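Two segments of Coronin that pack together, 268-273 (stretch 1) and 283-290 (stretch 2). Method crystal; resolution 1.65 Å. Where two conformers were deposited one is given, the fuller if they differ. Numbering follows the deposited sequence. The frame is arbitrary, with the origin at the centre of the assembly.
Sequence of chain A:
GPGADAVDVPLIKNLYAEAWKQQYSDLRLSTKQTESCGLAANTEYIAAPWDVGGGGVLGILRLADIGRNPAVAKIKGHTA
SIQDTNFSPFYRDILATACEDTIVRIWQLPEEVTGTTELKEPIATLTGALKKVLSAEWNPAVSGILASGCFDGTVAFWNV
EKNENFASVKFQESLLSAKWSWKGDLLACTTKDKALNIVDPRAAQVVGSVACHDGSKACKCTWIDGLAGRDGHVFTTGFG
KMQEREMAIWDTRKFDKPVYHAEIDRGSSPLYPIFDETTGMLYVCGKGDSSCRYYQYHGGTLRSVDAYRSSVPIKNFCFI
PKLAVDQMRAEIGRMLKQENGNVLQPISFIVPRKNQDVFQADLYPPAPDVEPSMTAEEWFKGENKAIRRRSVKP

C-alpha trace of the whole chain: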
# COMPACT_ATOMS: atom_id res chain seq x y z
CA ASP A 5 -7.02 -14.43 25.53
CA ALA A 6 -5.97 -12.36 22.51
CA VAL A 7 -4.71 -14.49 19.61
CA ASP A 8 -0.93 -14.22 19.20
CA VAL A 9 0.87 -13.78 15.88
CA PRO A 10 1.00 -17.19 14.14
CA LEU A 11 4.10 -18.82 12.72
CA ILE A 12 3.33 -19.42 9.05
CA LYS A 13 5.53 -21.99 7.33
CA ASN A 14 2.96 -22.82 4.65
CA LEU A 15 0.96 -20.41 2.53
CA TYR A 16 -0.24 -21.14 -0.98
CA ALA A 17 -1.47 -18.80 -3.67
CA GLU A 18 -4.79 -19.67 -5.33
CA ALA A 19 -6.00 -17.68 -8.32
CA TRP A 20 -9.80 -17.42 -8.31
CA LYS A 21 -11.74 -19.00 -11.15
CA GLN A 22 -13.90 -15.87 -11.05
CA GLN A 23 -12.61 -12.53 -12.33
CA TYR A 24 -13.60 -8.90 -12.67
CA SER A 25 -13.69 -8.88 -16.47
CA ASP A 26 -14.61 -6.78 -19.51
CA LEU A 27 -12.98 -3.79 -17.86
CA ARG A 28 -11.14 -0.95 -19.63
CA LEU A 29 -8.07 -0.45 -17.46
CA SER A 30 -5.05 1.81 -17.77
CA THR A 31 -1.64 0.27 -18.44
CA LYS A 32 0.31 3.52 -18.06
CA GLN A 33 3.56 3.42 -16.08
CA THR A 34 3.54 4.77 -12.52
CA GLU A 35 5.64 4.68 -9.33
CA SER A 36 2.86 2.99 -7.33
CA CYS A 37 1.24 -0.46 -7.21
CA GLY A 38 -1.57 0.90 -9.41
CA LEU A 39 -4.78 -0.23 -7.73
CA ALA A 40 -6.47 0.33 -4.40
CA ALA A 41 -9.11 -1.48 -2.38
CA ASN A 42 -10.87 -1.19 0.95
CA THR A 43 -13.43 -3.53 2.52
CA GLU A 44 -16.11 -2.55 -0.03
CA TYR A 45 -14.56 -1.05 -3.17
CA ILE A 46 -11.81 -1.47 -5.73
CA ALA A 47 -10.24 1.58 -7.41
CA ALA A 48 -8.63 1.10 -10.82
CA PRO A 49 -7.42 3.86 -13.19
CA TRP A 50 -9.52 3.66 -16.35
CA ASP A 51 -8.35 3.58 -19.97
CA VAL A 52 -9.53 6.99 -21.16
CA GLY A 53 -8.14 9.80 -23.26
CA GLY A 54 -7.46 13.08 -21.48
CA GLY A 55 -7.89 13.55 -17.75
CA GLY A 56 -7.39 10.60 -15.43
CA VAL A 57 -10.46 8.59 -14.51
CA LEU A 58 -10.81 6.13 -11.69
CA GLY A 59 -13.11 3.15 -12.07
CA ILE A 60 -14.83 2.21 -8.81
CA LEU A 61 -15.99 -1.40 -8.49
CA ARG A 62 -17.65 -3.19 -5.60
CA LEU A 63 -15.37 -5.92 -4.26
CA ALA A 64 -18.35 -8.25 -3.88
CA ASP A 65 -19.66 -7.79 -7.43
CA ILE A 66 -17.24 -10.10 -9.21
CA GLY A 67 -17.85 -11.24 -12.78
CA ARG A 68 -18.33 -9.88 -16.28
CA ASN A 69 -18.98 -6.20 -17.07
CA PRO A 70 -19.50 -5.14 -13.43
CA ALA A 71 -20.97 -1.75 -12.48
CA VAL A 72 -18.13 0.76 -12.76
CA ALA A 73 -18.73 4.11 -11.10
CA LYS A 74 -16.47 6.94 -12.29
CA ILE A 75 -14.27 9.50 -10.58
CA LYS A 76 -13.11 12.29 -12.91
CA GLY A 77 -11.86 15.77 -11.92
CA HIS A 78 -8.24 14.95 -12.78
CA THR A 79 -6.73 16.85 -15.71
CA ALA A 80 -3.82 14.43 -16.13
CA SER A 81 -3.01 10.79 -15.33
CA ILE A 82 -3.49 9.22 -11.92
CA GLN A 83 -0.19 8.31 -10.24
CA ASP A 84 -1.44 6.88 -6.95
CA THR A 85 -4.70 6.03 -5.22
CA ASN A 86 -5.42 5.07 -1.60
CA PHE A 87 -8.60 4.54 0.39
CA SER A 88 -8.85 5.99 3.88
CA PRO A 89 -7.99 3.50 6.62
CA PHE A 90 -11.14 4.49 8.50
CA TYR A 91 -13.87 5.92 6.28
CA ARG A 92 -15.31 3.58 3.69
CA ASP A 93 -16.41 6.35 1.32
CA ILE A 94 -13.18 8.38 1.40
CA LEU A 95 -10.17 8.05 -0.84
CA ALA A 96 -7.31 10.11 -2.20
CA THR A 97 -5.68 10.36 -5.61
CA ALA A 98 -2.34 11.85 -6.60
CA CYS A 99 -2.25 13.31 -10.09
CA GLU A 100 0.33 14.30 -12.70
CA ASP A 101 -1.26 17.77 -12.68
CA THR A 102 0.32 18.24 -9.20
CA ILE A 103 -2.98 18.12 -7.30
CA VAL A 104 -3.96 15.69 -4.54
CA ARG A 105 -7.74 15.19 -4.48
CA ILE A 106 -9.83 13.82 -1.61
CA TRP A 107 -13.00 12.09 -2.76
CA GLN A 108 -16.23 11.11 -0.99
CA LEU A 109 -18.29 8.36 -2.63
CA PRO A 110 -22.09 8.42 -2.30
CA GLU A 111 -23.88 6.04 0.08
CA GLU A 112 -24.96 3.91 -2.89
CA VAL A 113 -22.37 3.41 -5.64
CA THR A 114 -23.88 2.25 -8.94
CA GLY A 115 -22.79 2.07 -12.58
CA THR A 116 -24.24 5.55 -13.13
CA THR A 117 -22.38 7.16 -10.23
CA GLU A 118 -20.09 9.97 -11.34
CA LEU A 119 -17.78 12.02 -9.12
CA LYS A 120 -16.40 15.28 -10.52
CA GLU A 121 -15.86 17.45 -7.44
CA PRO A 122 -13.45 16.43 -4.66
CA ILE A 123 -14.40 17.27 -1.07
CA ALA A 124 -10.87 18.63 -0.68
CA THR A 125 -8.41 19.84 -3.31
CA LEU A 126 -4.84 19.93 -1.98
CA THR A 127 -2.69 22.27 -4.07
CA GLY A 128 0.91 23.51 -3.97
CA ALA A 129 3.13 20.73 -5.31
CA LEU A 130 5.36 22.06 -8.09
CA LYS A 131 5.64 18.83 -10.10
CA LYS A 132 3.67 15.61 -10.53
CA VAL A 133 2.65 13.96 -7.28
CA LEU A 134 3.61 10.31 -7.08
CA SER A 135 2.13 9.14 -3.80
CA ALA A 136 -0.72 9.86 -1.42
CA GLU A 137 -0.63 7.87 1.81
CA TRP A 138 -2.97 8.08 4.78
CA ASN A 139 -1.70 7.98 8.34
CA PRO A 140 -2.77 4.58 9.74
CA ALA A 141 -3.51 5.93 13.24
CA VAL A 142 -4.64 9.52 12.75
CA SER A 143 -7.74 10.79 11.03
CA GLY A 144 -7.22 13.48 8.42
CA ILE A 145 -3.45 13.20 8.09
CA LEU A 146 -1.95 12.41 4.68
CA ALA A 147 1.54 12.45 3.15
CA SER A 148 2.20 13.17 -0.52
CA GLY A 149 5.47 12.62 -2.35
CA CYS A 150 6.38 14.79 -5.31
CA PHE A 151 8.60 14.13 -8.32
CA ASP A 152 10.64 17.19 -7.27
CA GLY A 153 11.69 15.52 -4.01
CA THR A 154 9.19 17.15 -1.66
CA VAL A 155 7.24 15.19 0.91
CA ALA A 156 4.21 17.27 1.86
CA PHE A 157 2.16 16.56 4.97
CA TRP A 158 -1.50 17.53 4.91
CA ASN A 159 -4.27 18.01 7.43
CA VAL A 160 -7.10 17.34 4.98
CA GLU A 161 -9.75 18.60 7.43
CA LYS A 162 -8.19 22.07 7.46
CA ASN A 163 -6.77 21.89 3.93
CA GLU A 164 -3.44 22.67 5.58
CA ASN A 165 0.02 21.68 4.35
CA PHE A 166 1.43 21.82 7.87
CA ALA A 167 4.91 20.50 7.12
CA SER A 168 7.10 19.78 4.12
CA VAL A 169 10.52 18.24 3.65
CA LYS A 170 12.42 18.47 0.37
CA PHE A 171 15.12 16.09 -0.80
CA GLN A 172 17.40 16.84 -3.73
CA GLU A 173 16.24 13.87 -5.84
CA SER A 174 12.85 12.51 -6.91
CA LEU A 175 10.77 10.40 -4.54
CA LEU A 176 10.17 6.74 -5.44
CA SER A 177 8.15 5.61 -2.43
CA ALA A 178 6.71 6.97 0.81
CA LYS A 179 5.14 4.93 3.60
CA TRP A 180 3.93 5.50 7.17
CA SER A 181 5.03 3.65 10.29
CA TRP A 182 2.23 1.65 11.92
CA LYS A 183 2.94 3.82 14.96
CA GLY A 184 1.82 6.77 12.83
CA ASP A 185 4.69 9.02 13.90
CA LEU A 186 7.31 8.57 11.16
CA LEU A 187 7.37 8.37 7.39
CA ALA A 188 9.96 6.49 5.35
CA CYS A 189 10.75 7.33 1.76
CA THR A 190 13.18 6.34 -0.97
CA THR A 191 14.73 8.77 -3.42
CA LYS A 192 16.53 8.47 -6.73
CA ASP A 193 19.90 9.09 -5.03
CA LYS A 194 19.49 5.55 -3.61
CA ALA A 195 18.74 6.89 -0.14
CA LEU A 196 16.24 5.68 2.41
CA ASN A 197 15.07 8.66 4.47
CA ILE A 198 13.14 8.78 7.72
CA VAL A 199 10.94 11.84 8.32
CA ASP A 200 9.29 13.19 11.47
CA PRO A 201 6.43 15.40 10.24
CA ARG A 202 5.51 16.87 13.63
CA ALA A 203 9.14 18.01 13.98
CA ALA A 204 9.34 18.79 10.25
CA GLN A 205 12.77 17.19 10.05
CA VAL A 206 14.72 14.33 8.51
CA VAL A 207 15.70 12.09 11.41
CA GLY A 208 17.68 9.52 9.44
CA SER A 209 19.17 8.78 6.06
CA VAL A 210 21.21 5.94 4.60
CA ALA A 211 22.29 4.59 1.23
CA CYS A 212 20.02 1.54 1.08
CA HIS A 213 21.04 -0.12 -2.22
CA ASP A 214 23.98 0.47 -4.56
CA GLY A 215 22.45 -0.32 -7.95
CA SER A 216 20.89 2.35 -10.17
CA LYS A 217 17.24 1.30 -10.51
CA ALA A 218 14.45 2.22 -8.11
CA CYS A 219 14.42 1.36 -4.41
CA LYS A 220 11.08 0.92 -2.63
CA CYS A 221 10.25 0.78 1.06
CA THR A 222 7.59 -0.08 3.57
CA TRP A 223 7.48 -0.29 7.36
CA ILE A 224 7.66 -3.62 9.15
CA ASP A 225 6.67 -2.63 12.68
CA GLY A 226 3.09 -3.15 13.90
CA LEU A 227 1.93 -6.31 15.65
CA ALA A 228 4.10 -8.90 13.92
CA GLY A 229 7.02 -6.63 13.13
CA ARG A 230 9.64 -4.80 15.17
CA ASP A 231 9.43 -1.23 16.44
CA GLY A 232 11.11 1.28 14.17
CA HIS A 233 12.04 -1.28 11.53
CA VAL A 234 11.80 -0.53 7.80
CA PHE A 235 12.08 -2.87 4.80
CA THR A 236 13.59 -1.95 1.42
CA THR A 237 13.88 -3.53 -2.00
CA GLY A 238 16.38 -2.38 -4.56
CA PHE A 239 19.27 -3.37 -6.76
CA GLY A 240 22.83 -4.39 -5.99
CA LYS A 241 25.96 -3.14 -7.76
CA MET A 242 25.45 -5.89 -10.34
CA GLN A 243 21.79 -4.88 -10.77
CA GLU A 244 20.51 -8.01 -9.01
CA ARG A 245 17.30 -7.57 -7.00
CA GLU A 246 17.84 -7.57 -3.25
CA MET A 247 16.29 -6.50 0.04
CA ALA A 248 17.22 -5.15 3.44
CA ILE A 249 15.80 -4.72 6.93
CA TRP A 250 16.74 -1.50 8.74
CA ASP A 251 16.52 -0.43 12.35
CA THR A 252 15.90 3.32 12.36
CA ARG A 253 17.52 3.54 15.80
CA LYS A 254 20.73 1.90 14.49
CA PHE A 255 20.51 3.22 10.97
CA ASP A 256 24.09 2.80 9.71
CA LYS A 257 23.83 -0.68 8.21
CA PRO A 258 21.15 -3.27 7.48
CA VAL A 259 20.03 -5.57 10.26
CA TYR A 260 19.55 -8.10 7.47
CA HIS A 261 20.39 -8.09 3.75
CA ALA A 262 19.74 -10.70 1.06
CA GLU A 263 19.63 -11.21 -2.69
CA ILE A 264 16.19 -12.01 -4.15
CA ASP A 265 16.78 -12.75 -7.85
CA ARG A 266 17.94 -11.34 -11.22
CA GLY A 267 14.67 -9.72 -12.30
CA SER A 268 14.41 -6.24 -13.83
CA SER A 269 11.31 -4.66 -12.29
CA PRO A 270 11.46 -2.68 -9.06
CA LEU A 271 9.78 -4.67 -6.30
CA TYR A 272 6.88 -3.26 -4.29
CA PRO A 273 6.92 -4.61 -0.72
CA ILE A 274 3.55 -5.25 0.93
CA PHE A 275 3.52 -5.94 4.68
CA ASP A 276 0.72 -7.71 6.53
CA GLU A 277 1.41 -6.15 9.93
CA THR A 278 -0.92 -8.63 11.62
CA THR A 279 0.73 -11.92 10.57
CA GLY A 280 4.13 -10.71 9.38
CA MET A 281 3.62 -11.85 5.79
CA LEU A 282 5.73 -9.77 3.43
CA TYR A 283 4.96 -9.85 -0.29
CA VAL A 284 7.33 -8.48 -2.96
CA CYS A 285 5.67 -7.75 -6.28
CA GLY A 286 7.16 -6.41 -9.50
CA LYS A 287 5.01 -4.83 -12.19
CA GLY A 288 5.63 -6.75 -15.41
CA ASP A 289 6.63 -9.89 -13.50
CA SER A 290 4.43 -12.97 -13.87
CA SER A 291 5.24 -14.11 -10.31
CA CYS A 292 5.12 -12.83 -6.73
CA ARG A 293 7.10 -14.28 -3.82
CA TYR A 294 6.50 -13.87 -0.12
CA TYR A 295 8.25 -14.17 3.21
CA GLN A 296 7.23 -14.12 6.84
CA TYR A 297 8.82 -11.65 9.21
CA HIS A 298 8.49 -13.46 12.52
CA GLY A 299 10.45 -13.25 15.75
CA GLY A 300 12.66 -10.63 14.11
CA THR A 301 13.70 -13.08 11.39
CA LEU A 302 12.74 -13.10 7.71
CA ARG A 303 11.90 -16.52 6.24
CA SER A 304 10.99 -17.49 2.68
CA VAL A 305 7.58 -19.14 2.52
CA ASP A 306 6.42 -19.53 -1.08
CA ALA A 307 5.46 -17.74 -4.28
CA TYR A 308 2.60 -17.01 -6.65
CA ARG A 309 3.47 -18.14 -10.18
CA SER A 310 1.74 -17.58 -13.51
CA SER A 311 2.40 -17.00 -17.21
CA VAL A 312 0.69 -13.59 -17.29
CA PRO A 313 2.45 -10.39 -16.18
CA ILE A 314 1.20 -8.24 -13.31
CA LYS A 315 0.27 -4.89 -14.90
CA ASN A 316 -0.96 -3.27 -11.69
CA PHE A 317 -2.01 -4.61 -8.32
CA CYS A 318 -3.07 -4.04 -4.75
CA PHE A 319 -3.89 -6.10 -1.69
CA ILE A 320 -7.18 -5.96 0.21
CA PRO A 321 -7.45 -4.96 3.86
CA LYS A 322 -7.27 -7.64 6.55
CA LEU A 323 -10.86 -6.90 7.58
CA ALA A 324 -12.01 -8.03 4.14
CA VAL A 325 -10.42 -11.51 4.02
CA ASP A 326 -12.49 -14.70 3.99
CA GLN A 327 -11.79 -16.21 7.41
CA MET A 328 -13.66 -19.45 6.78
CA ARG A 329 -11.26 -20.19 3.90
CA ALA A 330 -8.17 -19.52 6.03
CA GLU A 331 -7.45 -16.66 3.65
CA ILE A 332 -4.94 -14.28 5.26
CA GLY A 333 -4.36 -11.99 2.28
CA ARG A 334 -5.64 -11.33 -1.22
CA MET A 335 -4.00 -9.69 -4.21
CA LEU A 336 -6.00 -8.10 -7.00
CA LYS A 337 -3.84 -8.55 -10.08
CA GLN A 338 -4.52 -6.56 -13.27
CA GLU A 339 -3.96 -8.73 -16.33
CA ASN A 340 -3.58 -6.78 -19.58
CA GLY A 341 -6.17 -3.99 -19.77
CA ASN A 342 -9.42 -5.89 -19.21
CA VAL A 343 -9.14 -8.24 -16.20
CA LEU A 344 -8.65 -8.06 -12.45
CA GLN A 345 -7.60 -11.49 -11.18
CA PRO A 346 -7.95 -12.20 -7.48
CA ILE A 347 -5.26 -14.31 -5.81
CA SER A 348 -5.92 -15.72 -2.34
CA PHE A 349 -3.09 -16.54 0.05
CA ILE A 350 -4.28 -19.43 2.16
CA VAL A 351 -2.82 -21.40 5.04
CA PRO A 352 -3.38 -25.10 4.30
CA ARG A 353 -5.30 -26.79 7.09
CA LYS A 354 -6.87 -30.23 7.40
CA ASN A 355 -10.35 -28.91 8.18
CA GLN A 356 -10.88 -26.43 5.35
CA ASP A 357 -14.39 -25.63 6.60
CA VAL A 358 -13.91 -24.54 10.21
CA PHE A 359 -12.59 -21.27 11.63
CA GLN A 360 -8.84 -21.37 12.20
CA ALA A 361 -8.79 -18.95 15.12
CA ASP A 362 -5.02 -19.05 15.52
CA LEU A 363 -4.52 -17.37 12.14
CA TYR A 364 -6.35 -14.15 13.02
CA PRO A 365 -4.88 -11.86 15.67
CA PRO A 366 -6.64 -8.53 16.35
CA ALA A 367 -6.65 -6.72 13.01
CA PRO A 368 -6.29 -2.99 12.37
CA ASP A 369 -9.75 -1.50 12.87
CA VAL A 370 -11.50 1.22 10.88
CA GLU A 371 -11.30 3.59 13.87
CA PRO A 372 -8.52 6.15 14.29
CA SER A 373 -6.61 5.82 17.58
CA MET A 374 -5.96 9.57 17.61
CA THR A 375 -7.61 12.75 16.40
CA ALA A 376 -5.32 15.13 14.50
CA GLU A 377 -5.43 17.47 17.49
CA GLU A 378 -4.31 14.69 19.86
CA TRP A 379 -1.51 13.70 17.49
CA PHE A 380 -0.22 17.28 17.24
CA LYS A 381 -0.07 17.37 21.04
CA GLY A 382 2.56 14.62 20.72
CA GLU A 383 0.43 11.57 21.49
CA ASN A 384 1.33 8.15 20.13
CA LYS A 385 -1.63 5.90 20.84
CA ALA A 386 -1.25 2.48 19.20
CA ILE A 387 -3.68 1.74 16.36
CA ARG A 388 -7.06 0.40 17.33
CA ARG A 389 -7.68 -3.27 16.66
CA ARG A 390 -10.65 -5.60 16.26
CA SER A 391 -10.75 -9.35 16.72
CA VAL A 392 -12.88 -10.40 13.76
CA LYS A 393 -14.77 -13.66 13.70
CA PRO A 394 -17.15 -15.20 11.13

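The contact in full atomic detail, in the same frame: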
# COMPACT_ATOMS: atom_id res chain seq x y z
N SER A 268 14.13 -7.59 -13.34
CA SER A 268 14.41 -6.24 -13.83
C SER A 268 13.49 -5.19 -13.22
O SER A 268 13.87 -4.02 -13.12
CB SER A 268 14.28 -6.21 -15.36
OG SER A 268 12.98 -6.62 -15.76
N SER A 269 12.29 -5.59 -12.83
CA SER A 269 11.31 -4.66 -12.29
C SER A 269 11.59 -4.29 -10.84
O SER A 269 11.91 -5.16 -10.03
CB SER A 269 9.90 -5.25 -12.39
OG SER A 269 9.50 -5.39 -13.74
N PRO A 270 11.45 -3.00 -10.49
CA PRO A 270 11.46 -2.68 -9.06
C PRO A 270 10.38 -3.47 -8.33
O PRO A 270 9.32 -3.75 -8.89
CB PRO A 270 11.17 -1.18 -9.03
CG PRO A 270 11.67 -0.68 -10.34
CD PRO A 270 11.43 -1.79 -11.33
N LEU A 271 10.69 -3.86 -7.10
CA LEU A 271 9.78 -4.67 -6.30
C LEU A 271 9.06 -3.82 -5.26
O LEU A 271 9.69 -3.12 -4.46
CB LEU A 271 10.54 -5.80 -5.61
CG LEU A 271 11.05 -6.90 -6.54
CD1 LEU A 271 12.05 -7.80 -5.83
CD2 LEU A 271 9.91 -7.72 -7.12
N TYR A 272 7.73 -3.88 -5.29
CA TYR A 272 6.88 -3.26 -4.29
C TYR A 272 6.71 -4.21 -3.12
O TYR A 272 6.18 -5.32 -3.30
CB TYR A 272 5.52 -2.89 -4.88
CG TYR A 272 5.62 -1.75 -5.87
CD1 TYR A 272 5.53 -0.43 -5.44
CD2 TYR A 272 5.85 -1.99 -7.22
CE1 TYR A 272 5.64 0.61 -6.33
CE2 TYR A 272 5.96 -0.95 -8.12
CZ TYR A 272 5.86 0.35 -7.66
OH TYR A 272 5.97 1.40 -8.54
N PRO A 273 7.15 -3.80 -1.92
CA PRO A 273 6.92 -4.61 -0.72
C PRO A 273 5.57 -4.31 -0.08
O PRO A 273 5.22 -3.14 0.08
CB PRO A 273 8.07 -4.18 0.20
CG PRO A 273 8.31 -2.75 -0.16
CD PRO A 273 8.00 -2.63 -1.63
N TYR A 283 5.02 -9.52 1.13
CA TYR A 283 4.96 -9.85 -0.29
C TYR A 283 5.83 -8.86 -1.08
O TYR A 283 5.84 -7.68 -0.77
CB TYR A 283 3.52 -9.81 -0.80
CG TYR A 283 2.54 -10.63 0.01
CD1 TYR A 283 1.96 -10.11 1.15
CD2 TYR A 283 2.18 -11.92 -0.37
CE1 TYR A 283 1.06 -10.84 1.90
CE2 TYR A 283 1.28 -12.66 0.38
CZ TYR A 283 0.73 -12.11 1.51
OH TYR A 283 -0.17 -12.84 2.27
N VAL A 284 6.57 -9.36 -2.07
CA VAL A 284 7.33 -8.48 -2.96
C VAL A 284 6.87 -8.73 -4.38
O VAL A 284 6.99 -9.83 -4.91
CB VAL A 284 8.86 -8.69 -2.81
CG1 VAL A 284 9.32 -8.23 -1.44
CG2 VAL A 284 9.26 -10.15 -3.03
N CYS A 285 6.34 -7.67 -4.99
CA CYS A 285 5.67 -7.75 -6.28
C CYS A 285 6.28 -6.76 -7.27
O CYS A 285 6.39 -5.58 -6.97
CB CYS A 285 4.18 -7.45 -6.10
SG CYS A 285 3.43 -8.33 -4.71
N GLY A 286 6.66 -7.27 -8.44
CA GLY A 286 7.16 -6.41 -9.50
C GLY A 286 6.18 -6.29 -10.64
O GLY A 286 5.72 -7.29 -11.19
N LYS A 287 5.84 -5.05 -11.01
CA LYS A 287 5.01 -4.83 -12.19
C LYS A 287 5.74 -5.36 -13.42
O LYS A 287 6.93 -5.07 -13.62
CB LYS A 287 4.69 -3.35 -12.37
CG LYS A 287 3.88 -2.75 -11.23
CD LYS A 287 3.81 -1.24 -11.36
CE LYS A 287 2.38 -0.76 -11.26
NZ LYS A 287 2.27 0.70 -11.54
N GLY A 288 5.04 -6.13 -14.24
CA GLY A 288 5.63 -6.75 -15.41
C GLY A 288 6.09 -8.17 -15.15
O GLY A 288 6.27 -8.94 -16.10
N ASP A 289 6.28 -8.52 -13.88
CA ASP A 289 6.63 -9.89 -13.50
C ASP A 289 5.38 -10.76 -13.55
O ASP A 289 4.28 -10.28 -13.30
CB ASP A 289 7.23 -9.95 -12.09
CG ASP A 289 8.61 -9.31 -12.00
OD1 ASP A 289 9.21 -9.02 -13.06
OD2 ASP A 289 9.10 -9.11 -10.87
N SER A 290 5.55 -12.04 -13.87
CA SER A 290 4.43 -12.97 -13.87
C SER A 290 4.33 -13.74 -12.55
O SER A 290 3.44 -14.57 -12.37
CB SER A 290 4.56 -13.96 -15.04
OG SER A 290 5.76 -14.71 -14.95
O HOH W 1 7.52 -2.62 -10.68

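Two antiparallel strands meet here, and together the stretches bury 468 Å². Tyr272, Leu271 and Lys287 cover the most surface.

Tyr272 anchors the pairing through its backbone. Tyr272 N donates to Cys285 O at 2.7 Å, and Cys285 N donates to Tyr272 O at 2.9 Å. Both bonds are nearly straight. Tyr272 O also receives a CA-H...O contact from Val284 CA at 3.4 Å. The Tyr272 side chain shares a face of the sheet with Cys285. Its chi1 is m. The ring extends toward the Lys287 side chain, with Tyr272 CE2 3.9 Å from Lys287 CD. The aliphatic part of the lysine suits this place because it packs against the ring. The polar ends, Tyr272 OH and Lys287 NZ, are hydrogen-bonded elsewhere in the structure.

Leu271 lies on the other face with Pro273 and Val284. It is buried, as suits an apolar side chain. Leu271 CB is 4.4 Å from Val284 CB, and Leu271 CD2 comes within 3.5 Å of Gly286 N. Gly286 leaves room here: a CB would be tight against Leu271 CD2 and would clash with Asp289 OD2. Pro273 has no amide hydrogen, but it pairs with Val284 at a non-hydrogen-bonded position, so no bond to stretch 2 is lost. Pro273 CA makes a CA-H...O contact with Tyr283 O at 3.3 Å.

Beyond Leu271 the direct backbone bonds give way to a water. The water oxygen donates to Pro270 O at 2.8 Å and accepts from Lys287 N at 3.0 Å. Stretch 2 then makes a type II turn from Gly286 to Asp289, closed by Asp289 N to Gly286 O at 3.0 Å. Gly288 has a positive phi of 96°, which suits glycine. Ser269 points toward this turn, and Ser269 OG donates to Lys287 O at 2.6 Å. A small hydroxyl side chain is enough to make this bond.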